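Local coordinates for spectinomycin phosphotransferase (Legionella pneumophila, PDB 3I1A), which phosphorylates the antibiotic spectinomycin, probably with a nucleoside triphosphate as donor and with metal ions, and so acts as a resistance factor, at residues Ser211-Ala215 with Gly216-Val220; Gly122-Leu125 with Arg126-Glu130; Met235-Pro238 with Lys239-Leu243; Leu243-Gly247 with Gly248-Asn252. One frame throughout, in Å; residues are numbered along the deposited sequence. Where two conformers were deposited one is given.

Contact 1: Ser211-Ala215 with Gly216-Val220; sequences SDIHA and GNVLV
The carboxamide of Asn217 reaches back across the turn, its ND2 giving a hydrogen bond of 2.9 Å to the backbone O of Asp212, with that oxygen almost in the amide plane. Next to this bond the turn is tight backbone: Asn217 N donates to His214 O over 2.9 Å, and Val218 N makes a weak bond to Ala215 O. On the buried flank Ile213 CD1 lies 3.8 Å from Val218 CG2. CG1 of Ile213 stands opposite the backbone N (chi1 -175°), which carries the branch to the start of strand 218-220, where beta-branched residues suit an apolar place.

The side with His214 and Gly216, both partly exposed, is more open. His214 ND1 accepts from Gly216 N at 3.0 Å, but the bond is bent (140°) and the donor tilted from the ring plane; Gly216, lacking a side chain, lets the imidazole come this near. The amide of Asn217 lies over one ring face, displaced toward its rim, the planes 36° apart. Asp212 OD1 is salt-bridged to Arg284. Asn217 and Asp230 bind magnesium in the metal-bound protein (no ion is present here), and residues 210-217 fit the HxDxxxxN catalytic loop of aminoglycoside phosphotransferases and protein kinases.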
loop_
_atom_site.group_PDB
_atom_site.type_symbol
_atom_site.label_atom_id
_atom_site.label_comp_id
_atom_site.label_asym_id
_atom_site.label_seq_id
_atom_site.Cartn_x
_atom_site.Cartn_y
_atom_site.Cartn_z
ATOM N N SER A 211 -3.456 3.571 4.441
ATOM C CA SER A 211 -2.057 4.044 4.555
ATOM C C SER A 211 -1.206 4.126 3.280
ATOM O O SER A 211 -0.152 4.787 3.270
ATOM C CB SER A 211 -1.291 3.270 5.654
ATOM O OG SER A 211 -0.645 2.080 5.184
ATOM N N ASP A 212 -1.670 3.515 2.193
ATOM C CA ASP A 212 -0.888 3.526 0.966
ATOM C C ASP A 212 -1.851 3.371 -0.203
ATOM O O ASP A 212 -1.643 2.560 -1.124
ATOM C CB ASP A 212 0.111 2.358 1.020
ATOM C CG ASP A 212 1.219 2.484 0.009
ATOM O OD1 ASP A 212 1.503 3.610 -0.438
ATOM O OD2 ASP A 212 1.820 1.438 -0.332
ATOM N N ILE A 213 -2.893 4.193 -0.180
ATOM C CA ILE A 213 -3.920 4.085 -1.191
ATOM C C ILE A 213 -3.703 4.918 -2.440
ATOM O O ILE A 213 -4.360 5.935 -2.663
ATOM C CB ILE A 213 -5.335 4.306 -0.525
ATOM C CG1 ILE A 213 -6.443 4.073 -1.543
ATOM C CG2 ILE A 213 -5.424 5.681 0.144
ATOM C CD1 ILE A 213 -6.335 2.707 -2.234
ATOM N N HIS A 214 -2.736 4.458 -3.244
ATOM C CA HIS A 214 -2.412 5.083 -4.521
ATOM C C HIS A 214 -3.116 4.298 -5.629
ATOM O O HIS A 214 -3.762 3.281 -5.355
ATOM C CB HIS A 214 -0.891 5.118 -4.753
ATOM C CG HIS A 214 -0.230 3.783 -4.677
ATOM N ND1 HIS A 214 -0.196 2.902 -5.741
ATOM C CD2 HIS A 214 0.452 3.189 -3.670
ATOM C CE1 HIS A 214 0.483 1.826 -5.388
ATOM N NE2 HIS A 214 0.889 1.975 -4.138
ATOM N N ALA A 215 -2.990 4.773 -6.868
ATOM C CA ALA A 215 -3.687 4.164 -8.002
ATOM C C ALA A 215 -3.443 2.689 -8.214
ATOM O O ALA A 215 -4.307 1.985 -8.747
ATOM C CB ALA A 215 -3.386 4.941 -9.279
ATOM N N GLY A 216 -2.271 2.217 -7.802
ATOM C CA GLY A 216 -1.969 0.816 -7.955
ATOM C C GLY A 216 -2.790 -0.064 -7.041
ATOM O O GLY A 216 -2.912 -1.265 -7.276
ATOM N N ASN A 217 -3.363 0.529 -5.994
ATOM C CA ASN A 217 -4.165 -0.240 -5.051
ATOM C C ASN A 217 -5.679 -0.146 -5.217
ATOM O O ASN A 217 -6.465 -0.535 -4.339
ATOM C CB ASN A 217 -3.715 0.070 -3.632
ATOM C CG ASN A 217 -2.380 -0.590 -3.328
ATOM O OD1 ASN A 217 -2.094 -1.664 -3.862
ATOM N ND2 ASN A 217 -1.574 0.024 -2.484
ATOM N N VAL A 218 -6.093 0.388 -6.363
ATOM C CA VAL A 218 -7.507 0.409 -6.679
ATOM C C VAL A 218 -7.654 -0.392 -7.974
ATOM O O VAL A 218 -6.978 -0.095 -8.960
ATOM C CB VAL A 218 -8.050 1.828 -6.939
ATOM C CG1 VAL A 218 -9.522 1.726 -7.313
ATOM C CG2 VAL A 218 -7.902 2.689 -5.709
ATOM N N LEU A 219 -8.524 -1.397 -7.969
ATOM C CA LEU A 219 -8.762 -2.189 -9.175
ATOM C C LEU A 219 -10.150 -1.846 -9.668
ATOM O O LEU A 219 -11.033 -1.531 -8.874
ATOM C CB LEU A 219 -8.702 -3.684 -8.877
ATOM C CG LEU A 219 -7.388 -4.209 -8.282
ATOM C CD1 LEU A 219 -7.464 -5.704 -8.179
ATOM C CD2 LEU A 219 -6.229 -3.811 -9.154
ATOM N N VAL A 220 -10.345 -1.895 -10.979
ATOM C CA VAL A 220 -11.661 -1.618 -11.558
ATOM C C VAL A 220 -12.139 -2.979 -12.016
ATOM O O VAL A 220 -11.594 -3.544 -12.966
ATOM C CB VAL A 220 -11.562 -0.673 -12.762
ATOM C CG1 VAL A 220 -12.937 -0.509 -13.407
ATOM C CG2 VAL A 220 -11.018 0.660 -12.322
#

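Contact 2: Gly122-Leu125 with Arg126-Glu130; sequences GKVL and RQIHE
Arg126 opens the second half of the stretch by donating its backbone N to Gly122 O, and its CB packs 3.4 Å from the same oxygen. Its side chain starts opposite the backbone N (chi1 179°) and bends at the next bond, which carries the guanidinium away from Gly122-Leu125 to a place where NH1 donates to Tyr267 O. Gln127 follows, bonded from its N to Lys123 O; its aliphatic CB and CG lie along the carbonyls of Lys123 and Val124, a place suited to a residue with an apolar stem and a polar end near solvent.

Ile128 turns inward. Its N bonds to Val124 O at 2.9 Å, and CD1 lies 3.9 Å from Val124 CG1 and 4.1 Å from Leu125 CD1, so three branched aliphatic residues form a stripe on the buried face of helix 115-129. This helix belongs to the larger, mainly helical lobe of the kinase-like fold, and Val124 and Ile128 pack on Ile228 of strand 226-228.

His129 follows in helix 115-129, its N bonding to Leu125 O with a nearly straight N-H...O angle of 168°. That oxygen also sits 3.3 Å above one face of the imidazole, toward the rim, while Leu125 CG is 3.7 Å from His129 CE1. Both ring nitrogens are used: ND1 meets Tyr267 OH and NE2 meets Asp242 OD2, which fixes the ring's rotation. Glu130 N bonds to Arg126 O.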
loop_
_atom_site.group_PDB
_atom_site.type_symbol
_atom_site.label_atom_id
_atom_site.label_comp_id
_atom_site.label_asym_id
_atom_site.label_seq_id
_atom_site.Cartn_x
_atom_site.Cartn_y
_atom_site.Cartn_z
ATOM N N GLY A 122 -14.471 7.879 -3.234
ATOM C CA GLY A 122 -14.656 8.819 -2.138
ATOM C C GLY A 122 -15.662 8.269 -1.131
ATOM O O GLY A 122 -15.463 8.365 0.086
ATOM N N LYS A 123 -16.772 7.720 -1.624
ATOM C CA LYS A 123 -17.789 7.137 -0.735
ATOM C C LYS A 123 -17.218 5.986 0.126
ATOM O O LYS A 123 -17.451 5.916 1.330
ATOM C CB LYS A 123 -18.958 6.617 -1.577
ATOM C CG LYS A 123 -20.088 5.884 -0.834
ATOM C CD LYS A 123 -21.116 5.330 -1.851
ATOM C CE LYS A 123 -20.443 4.666 -3.085
ATOM N NZ LYS A 123 -21.322 3.862 -4.049
ATOM N N VAL A 124 -16.445 5.102 -0.502
ATOM C CA VAL A 124 -15.877 3.957 0.205
ATOM C C VAL A 124 -14.798 4.342 1.205
ATOM O O VAL A 124 -14.757 3.820 2.325
ATOM C CB VAL A 124 -15.319 2.917 -0.816
ATOM C CG1 VAL A 124 -14.557 1.812 -0.091
ATOM C CG2 VAL A 124 -16.490 2.317 -1.588
ATOM N N LEU A 125 -13.936 5.267 0.832
ATOM C CA LEU A 125 -12.903 5.665 1.767
ATOM C C LEU A 125 -13.546 6.397 2.937
ATOM O O LEU A 125 -13.077 6.292 4.061
ATOM C CB LEU A 125 -11.856 6.526 1.079
ATOM C CG LEU A 125 -10.517 6.637 1.799
ATOM C CD1 LEU A 125 -9.936 5.242 2.052
ATOM C CD2 LEU A 125 -9.547 7.420 0.929
ATOM N N ARG A 126 -14.637 7.132 2.713
ATOM C CA ARG A 126 -15.284 7.784 3.855
ATOM C C ARG A 126 -15.880 6.701 4.769
ATOM O O ARG A 126 -15.843 6.813 6.001
ATOM C CB ARG A 126 -16.384 8.747 3.372
ATOM C CG ARG A 126 -17.148 9.476 4.507
ATOM C CD ARG A 126 -16.248 10.436 5.274
ATOM N NE ARG A 126 -16.948 11.076 6.397
ATOM C CZ ARG A 126 -17.859 12.043 6.272
ATOM N NH1 ARG A 126 -18.200 12.511 5.075
ATOM N NH2 ARG A 126 -18.445 12.551 7.357
ATOM N N GLN A 127 -16.438 5.651 4.167
ATOM C CA GLN A 127 -17.015 4.542 4.928
ATOM C C GLN A 127 -15.962 3.905 5.820
ATOM O O GLN A 127 -16.223 3.564 6.975
ATOM C CB GLN A 127 -17.544 3.445 4.001
ATOM C CG GLN A 127 -18.977 3.595 3.529
ATOM C CD GLN A 127 -19.469 2.303 2.898
ATOM O OE1 GLN A 127 -19.047 1.947 1.809
ATOM N NE2 GLN A 127 -20.342 1.585 3.595
ATOM N N ILE A 128 -14.778 3.724 5.256
ATOM C CA ILE A 128 -13.671 3.114 5.978
ATOM C C ILE A 128 -13.256 4.023 7.124
ATOM O O ILE A 128 -13.129 3.577 8.272
ATOM C CB ILE A 128 -12.467 2.845 5.015
ATOM C CG1 ILE A 128 -12.821 1.718 4.039
ATOM C CG2 ILE A 128 -11.212 2.463 5.823
ATOM C CD1 ILE A 128 -11.963 1.718 2.760
ATOM N N HIS A 129 -13.068 5.303 6.841
ATOM C CA HIS A 129 -12.651 6.224 7.887
ATOM C C HIS A 129 -13.678 6.368 9.006
ATOM O O HIS A 129 -13.319 6.706 10.123
ATOM C CB HIS A 129 -12.353 7.609 7.295
ATOM C CG HIS A 129 -11.171 7.616 6.377
ATOM N ND1 HIS A 129 -10.852 8.686 5.573
ATOM C CD2 HIS A 129 -10.203 6.692 6.175
ATOM C CE1 HIS A 129 -9.733 8.423 4.915
ATOM N NE2 HIS A 129 -9.320 7.216 5.264
ATOM N N GLU A 130 -14.946 6.119 8.722
ATOM C CA GLU A 130 -15.940 6.253 9.772
ATOM C C GLU A 130 -16.215 4.952 10.504
ATOM O O GLU A 130 -17.011 4.932 11.451
ATOM C CB GLU A 130 -17.249 6.797 9.199
ATOM C CG GLU A 130 -17.107 8.187 8.612
ATOM C CD GLU A 130 -18.423 8.920 8.534
ATOM O OE1 GLU A 130 -19.412 8.304 8.104
ATOM O OE2 GLU A 130 -18.465 10.112 8.893
#

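Contact 3: Met235-Pro238 with Lys239-Leu243; sequences MLAP and KERDL
Met235 and Arg241 meet through two folded chains. A chi1 of 73° sets Met235 CG between its backbone N and carbonyl carbon, while in Arg241 CG lies opposite the N (chi1 162°) before the chain kinks twice. The result is a crossing at about a right angle, with Met235 SD 3.7 Å from Arg241 CD; a flexible thioether suits contact with the aliphatic part of an arginine. Closer to the backbone, Ala237 CB is 4.0 Å from Arg241 CB, and the small methyl lets Arg241 of helix 240-243 come close to Ala237.

Pro238 lies where the chain turns from the strand toward the helix. Its O accepts from Arg241 N at 2.9 Å and 165°, and proline's fixed phi fits the bend. Lys239 O then takes both Asp242 N and Leu243 N.

Glu240 curls back so that OE1 comes 3.5 Å from Pro238 CB, while OE2 is gripped on its syn side by Lys239 NZ at 2.9 Å and also by Asp273 N. Lys239 NZ has a second partner in Asn271 O. The carboxylate of Glu240 is buried, yet a cation and a backbone N-H compensate it, which would probably favour its ionised form.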
loop_
_atom_site.group_PDB
_atom_site.type_symbol
_atom_site.label_atom_id
_atom_site.label_comp_id
_atom_site.label_asym_id
_atom_site.label_seq_id
_atom_site.Cartn_x
_atom_site.Cartn_y
_atom_site.Cartn_z
ATOM N N MET A 235 -3.683 1.102 9.499
ATOM C CA MET A 235 -3.215 1.786 10.713
ATOM C C MET A 235 -4.254 2.780 11.236
ATOM O O MET A 235 -5.278 3.006 10.589
ATOM C CB MET A 235 -1.929 2.565 10.408
ATOM C CG MET A 235 -2.145 3.830 9.566
ATOM S SD MET A 235 -0.634 4.729 9.098
ATOM C CE MET A 235 0.059 5.118 10.719
ATOM N N LEU A 236 -4.003 3.332 12.423
ATOM C CA LEU A 236 -4.875 4.361 12.970
ATOM C C LEU A 236 -4.062 5.631 12.816
ATOM O O LEU A 236 -2.927 5.712 13.281
ATOM C CB LEU A 236 -5.201 4.111 14.451
ATOM C CG LEU A 236 -6.120 2.920 14.675
ATOM C CD1 LEU A 236 -6.250 2.585 16.137
ATOM C CD2 LEU A 236 -7.471 3.265 14.100
ATOM N N ALA A 237 -4.629 6.627 12.134
ATOM C CA ALA A 237 -3.900 7.852 11.912
ATOM C C ALA A 237 -4.924 8.888 11.446
ATOM O O ALA A 237 -6.095 8.558 11.255
ATOM C CB ALA A 237 -2.863 7.595 10.801
ATOM N N PRO A 238 -4.508 10.153 11.323
ATOM C CA PRO A 238 -5.408 11.212 10.855
ATOM C C PRO A 238 -5.843 10.803 9.446
ATOM O O PRO A 238 -5.058 10.201 8.709
ATOM C CB PRO A 238 -4.498 12.437 10.797
ATOM C CG PRO A 238 -3.533 12.178 11.923
ATOM C CD PRO A 238 -3.198 10.705 11.705
ATOM N N LYS A 239 -7.072 11.150 9.073
ATOM C CA LYS A 239 -7.613 10.794 7.769
ATOM C C LYS A 239 -6.721 11.238 6.621
ATOM O O LYS A 239 -6.760 10.632 5.543
ATOM C CB LYS A 239 -9.012 11.409 7.587
ATOM C CG LYS A 239 -9.063 12.951 7.595
ATOM C CD LYS A 239 -10.512 13.431 7.361
ATOM C CE LYS A 239 -10.596 14.959 7.181
ATOM N NZ LYS A 239 -10.124 15.746 8.360
ATOM N N GLU A 240 -5.936 12.294 6.844
ATOM C CA GLU A 240 -5.056 12.810 5.811
ATOM C C GLU A 240 -3.995 11.793 5.359
ATOM O O GLU A 240 -3.423 11.930 4.275
ATOM C CB GLU A 240 -4.427 14.135 6.287
ATOM C CG GLU A 240 -5.434 15.320 6.373
ATOM C CD GLU A 240 -6.408 15.258 7.548
ATOM O OE1 GLU A 240 -6.192 14.489 8.516
ATOM O OE2 GLU A 240 -7.404 16.007 7.511
ATOM N N ARG A 241 -3.749 10.777 6.179
ATOM C CA ARG A 241 -2.822 9.690 5.823
ATOM C C ARG A 241 -3.287 9.075 4.493
ATOM O O ARG A 241 -2.467 8.660 3.648
ATOM C CB ARG A 241 -2.867 8.625 6.906
ATOM C CG ARG A 241 -2.309 7.266 6.506
ATOM C CD ARG A 241 -0.796 7.272 6.450
ATOM N NE ARG A 241 -0.319 7.769 5.159
ATOM C CZ ARG A 241 0.955 7.741 4.806
ATOM N NH1 ARG A 241 1.861 7.242 5.646
ATOM N NH2 ARG A 241 1.326 8.227 3.621
ATOM N N ASP A 242 -4.603 8.965 4.327
ATOM C CA ASP A 242 -5.148 8.446 3.082
ATOM C C ASP A 242 -5.513 9.557 2.085
ATOM O O ASP A 242 -5.310 9.416 0.866
ATOM C CB ASP A 242 -6.412 7.594 3.332
ATOM C CG ASP A 242 -6.096 6.248 3.944
ATOM O OD1 ASP A 242 -4.918 5.832 3.916
ATOM O OD2 ASP A 242 -7.039 5.592 4.426
ATOM N N LEU A 243 -6.044 10.672 2.577
ATOM C CA LEU A 243 -6.455 11.724 1.658
ATOM C C LEU A 243 -5.319 12.335 0.834
ATOM O O LEU A 243 -5.565 12.860 -0.250
ATOM C CB LEU A 243 -7.230 12.827 2.415
ATOM C CG LEU A 243 -8.549 12.311 3.013
ATOM C CD1 LEU A 243 -9.347 13.470 3.700
ATOM C CD2 LEU A 243 -9.388 11.674 1.907
#

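Contact 4: Leu243-Gly247 with Gly248-Asn252; sequences LMFIG and GGVGN
Phe245 and Val250 meet obliquely in a run of beta turns that leads out of helix 240-243: a type I turn from Leu243 to Ile246, a type II turn from Phe245 to Gly248 and another type II turn from Gly249 to Asn252. Val250 CG2 comes to the Phe245 ring at 3.9 Å from CD2 and 4.0 Å from CE2. Phe245 CG lies beside the backbone N (chi1 -70°), and Met244 folds over the ring, its methyl CE 3.6 Å above the plane, over the centre. A flat aromatic suits this place, since the same ring also packs on Asp212, Ile213 and His214 of the catalytic loop, and Val250 touches His214 as well. Arg284 of helix 274-297 lies against Met244, Phe245 and Val250.

Gly247 and Gly251 take the third positions of the two type II turns, where a positive phi favours glycine, and Gly249 has a positive phi too. Gly248 lies with its CA only 3.3 Å from Met244 O, a closeness that its lack of a side chain permits. Its N closes the turn on Phe245 O at 3.0 Å. One water joins the two sides, giving a hydrogen bond of 2.8 Å to Phe245 O and accepting one of 3.1 Å from Val250 N.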
loop_
_atom_site.group_PDB
_atom_site.type_symbol
_atom_site.label_atom_id
_atom_site.label_comp_id
_atom_site.label_asym_id
_atom_site.label_seq_id
_atom_site.Cartn_x
_atom_site.Cartn_y
_atom_site.Cartn_z
ATOM N N LEU A 243 -6.044 10.672 2.577
ATOM C CA LEU A 243 -6.455 11.724 1.658
ATOM C C LEU A 243 -5.319 12.335 0.834
ATOM O O LEU A 243 -5.565 12.860 -0.250
ATOM C CB LEU A 243 -7.230 12.827 2.415
ATOM C CG LEU A 243 -8.549 12.311 3.013
ATOM C CD1 LEU A 243 -9.347 13.470 3.700
ATOM C CD2 LEU A 243 -9.388 11.674 1.907
ATOM N N MET A 244 -4.089 12.245 1.333
ATOM C CA MET A 244 -2.950 12.827 0.641
ATOM C C MET A 244 -2.755 12.244 -0.755
ATOM O O MET A 244 -2.152 12.881 -1.622
ATOM C CB MET A 244 -1.674 12.620 1.458
ATOM C CG MET A 244 -1.275 11.170 1.632
ATOM S SD MET A 244 0.536 10.896 1.440
ATOM C CE MET A 244 0.599 10.656 -0.385
ATOM N N PHE A 245 -3.277 11.049 -0.974
ATOM C CA PHE A 245 -3.129 10.402 -2.273
ATOM C C PHE A 245 -4.050 10.982 -3.347
ATOM O O PHE A 245 -3.756 10.881 -4.542
ATOM C CB PHE A 245 -3.385 8.901 -2.133
ATOM C CG PHE A 245 -2.295 8.179 -1.375
ATOM C CD1 PHE A 245 -2.399 7.974 0.004
ATOM C CD2 PHE A 245 -1.141 7.754 -2.029
ATOM C CE1 PHE A 245 -1.361 7.355 0.720
ATOM C CE2 PHE A 245 -0.099 7.129 -1.312
ATOM C CZ PHE A 245 -0.213 6.934 0.051
ATOM N N ILE A 246 -5.159 11.599 -2.937
ATOM C CA ILE A 246 -6.100 12.164 -3.914
ATOM C C ILE A 246 -5.454 13.444 -4.411
ATOM O O ILE A 246 -5.292 14.404 -3.656
ATOM C CB ILE A 246 -7.476 12.424 -3.248
ATOM C CG1 ILE A 246 -7.947 11.139 -2.535
ATOM C CG2 ILE A 246 -8.500 12.890 -4.293
ATOM C CD1 ILE A 246 -8.089 9.893 -3.441
ATOM N N GLY A 247 -5.040 13.440 -5.677
ATOM C CA GLY A 247 -4.339 14.593 -6.218
ATOM C C GLY A 247 -2.856 14.543 -5.819
ATOM O O GLY A 247 -2.090 15.481 -6.076
ATOM N N GLY A 248 -2.442 13.438 -5.208
ATOM C CA GLY A 248 -1.060 13.303 -4.752
ATOM C C GLY A 248 -0.029 13.020 -5.837
ATOM O O GLY A 248 1.155 13.240 -5.635
ATOM N N GLY A 249 -0.481 12.502 -6.975
ATOM C CA GLY A 249 0.429 12.226 -8.081
ATOM C C GLY A 249 1.319 10.997 -8.020
ATOM O O GLY A 249 2.270 10.893 -8.812
ATOM N N VAL A 250 1.049 10.076 -7.097
ATOM C CA VAL A 250 1.864 8.871 -6.985
ATOM C C VAL A 250 1.726 8.055 -8.275
ATOM O O VAL A 250 0.610 7.630 -8.649
ATOM C CB VAL A 250 1.438 7.993 -5.778
ATOM C CG1 VAL A 250 2.271 6.707 -5.729
ATOM C CG2 VAL A 250 1.639 8.761 -4.496
ATOM N N GLY A 251 2.861 7.847 -8.942
ATOM C CA GLY A 251 2.894 7.095 -10.195
ATOM C C GLY A 251 2.547 7.938 -11.407
ATOM O O GLY A 251 2.240 7.407 -12.480
ATOM N N ASN A 252 2.601 9.254 -11.232
ATOM C CA ASN A 252 2.291 10.221 -12.271
ATOM C C ASN A 252 0.849 10.157 -12.780
ATOM O O ASN A 252 0.567 10.423 -13.950
ATOM C CB ASN A 252 3.276 10.107 -13.436
ATOM C CG ASN A 252 3.766 11.469 -13.896
ATOM O OD1 ASN A 252 4.868 11.911 -13.536
ATOM N ND2 ASN A 252 2.940 12.161 -14.662
HETATM O O HOH W 1 -1.529 9.541 -5.536
#

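In the fold
Along the chain the order is contact 2, contact 1, contact 3 and contact 4, all in the larger, helix-rich lobe of the kinase-like fold. Contacts 3 and 4 share Leu243, so strand 235-237, helix 240-243 and the glycine-rich turns run on without a break. Contacts 1 and 4 have centres about 10 Å apart and touch through Phe245 and Val250; the centres of contacts 2 and 3 are about 11 Å apart, and these two also touch. Contact 2 lies farther from contact 4, about 17 Å between centres. Asp242, bonded to His129 and to Ser211 N near the start of the catalytic loop, links helix 115-129 to that loop, although contacts 1 and 2 do not touch.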